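Local coordinates for protein thioredoxin Reductase (Burkholderia cenocepacia, PDB 4F82) that probably reduces hydrogen peroxide and organic hydroperoxides with thiols as a peroxiredoxin of the Prx5 subfamily, protecting the cell from oxidative stress, at residues A[53-56]-A[62-65]. Numbering follows the deposited sequence.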
loop_
_atom_site.group_PDB
_atom_site.type_symbol
_atom_site.label_atom_id
_atom_site.label_comp_id
_atom_site.label_asym_id
_atom_site.label_seq_id
_atom_site.Cartn_x
_atom_site.Cartn_y
_atom_site.Cartn_z
ATOM N N PHE A 53 -13.809 -8.616 -7.550
ATOM C CA PHE A 53 -12.544 -9.256 -7.916
ATOM C C PHE A 53 -11.455 -8.704 -6.975
ATOM O O PHE A 53 -11.390 -7.495 -6.722
ATOM C CB PHE A 53 -12.207 -9.126 -9.426
ATOM C CG PHE A 53 -11.907 -7.723 -9.882
ATOM C CD1 PHE A 53 -10.575 -7.280 -10.043
ATOM C CD2 PHE A 53 -12.930 -6.829 -10.138
ATOM C CE1 PHE A 53 -10.296 -5.968 -10.487
ATOM C CE2 PHE A 53 -12.646 -5.505 -10.569
ATOM C CZ PHE A 53 -11.336 -5.071 -10.736
ATOM N N GLY A 54 -10.704 -9.616 -6.366
ATOM C CA GLY A 54 -9.633 -9.245 -5.479
ATOM C C GLY A 54 -8.331 -9.479 -6.221
ATOM O O GLY A 54 -8.225 -10.352 -7.094
ATOM N N LEU A 55 -7.316 -8.714 -5.863
ATOM C CA LEU A 55 -6.015 -8.866 -6.536
ATOM C C LEU A 55 -4.923 -8.460 -5.533
ATOM O O LEU A 55 -5.231 -7.867 -4.488
ATOM C CB LEU A 55 -6.000 -8.013 -7.826
ATOM C CG LEU A 55 -6.567 -6.591 -7.857
ATOM C CD1 LEU A 55 -5.727 -5.580 -7.004
ATOM C CD2 LEU A 55 -6.677 -6.096 -9.291
ATOM N N PRO A 56 -3.655 -8.799 -5.821
ATOM C CA PRO A 56 -2.567 -8.631 -4.852
ATOM C C PRO A 56 -2.121 -7.200 -4.499
ATOM O O PRO A 56 -1.648 -7.006 -3.380
ATOM C CB PRO A 56 -1.402 -9.386 -5.509
ATOM C CG PRO A 56 -2.058 -10.428 -6.354
ATOM C CD PRO A 56 -3.270 -9.707 -6.917
ATOM N N THR A 62 0.289 -6.572 -13.495
ATOM C CA THR A 62 -0.794 -7.301 -14.172
ATOM C C THR A 62 -2.127 -6.737 -13.694
ATOM O O THR A 62 -3.059 -6.503 -14.490
ATOM C CB THR A 62 -0.695 -8.800 -13.953
ATOM O OG1 THR A 62 0.490 -9.297 -14.609
ATOM C CG2 THR A 62 -1.929 -9.521 -14.515
ATOM N N CYS A 63 -2.204 -6.505 -12.386
ATOM C CA CYS A 63 -3.312 -5.748 -11.798
ATOM C C CYS A 63 -3.671 -4.467 -12.552
ATOM O O CYS A 63 -4.848 -4.200 -12.806
ATOM C CB CYS A 63 -2.990 -5.389 -10.353
ATOM S SG CYS A 63 -2.812 -6.830 -9.241
ATOM N N SER A 64 -2.668 -3.676 -12.892
ATOM C CA SER A 64 -2.868 -2.360 -13.491
ATOM C C SER A 64 -3.105 -2.370 -15.007
ATOM O O SER A 64 -3.949 -1.609 -15.508
ATOM C CB SER A 64 -1.662 -1.442 -13.217
ATOM O OG SER A 64 -1.505 -1.188 -11.837
ATOM N N ALA A 65 -2.331 -3.175 -15.731
ATOM C CA ALA A 65 -2.357 -3.194 -17.203
ATOM C C ALA A 65 -3.520 -4.032 -17.751
ATOM O O ALA A 65 -4.041 -3.790 -18.841
ATOM C CB ALA A 65 -1.016 -3.770 -17.744
#
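Cys-63 points its thiol across from the first turn of helix 61-80 onto the side chains of Leu-55 and Pro-56, and its sulfur is the meeting point of the whole contact. SG sits against the leucine along its length, meeting CB, CG and both methyls alike: it is 3.7 Å from Leu-55 CB and 3.9 Å from each of Leu-55 CD1 and CD2. The methyl CD2 also meets the cysteine methylene, with Leu-55 CD2 and Cys-63 CB 3.9 Å apart. A first torsion of 43° in Leu-55 brings CG round between the backbone N and the carbonyl carbon, and the second, 68°, sets the two methyls about the cysteine. Pro-56 meets the sulfur with the ring carbon next to its nitrogen, Pro-56 CD to Cys-63 SG being 3.7 Å. In Cys-63, SG stands beside its own backbone N and anti to the carbonyl carbon (chi1 -64°), which carries it out from the helix toward Leu-55 and Pro-56. The two segments belong to the beta-alpha-beta unit of strand 49-55, helix 61-80 and strand 85-90 in the thioredoxin-like fold, and peroxiredoxins place their peroxidatic cysteine in the first turn of this helix; Cys-63 is accordingly predicted to form the sulfenic acid intermediate. The sulfur meets apolar carbon here and makes its hydrogen bonding outside the two segments. The side chain of Arg-141 of strand 137-147 touches all three residues. His-67 and Val-68 of the helix and Cys-88 of strand 85-90 also pack on the leucine. Pro-56 also rests on Leu-130 and Met-135, while its carbonyl oxygen accepts a hydrogen bond from Arg-138 NH1.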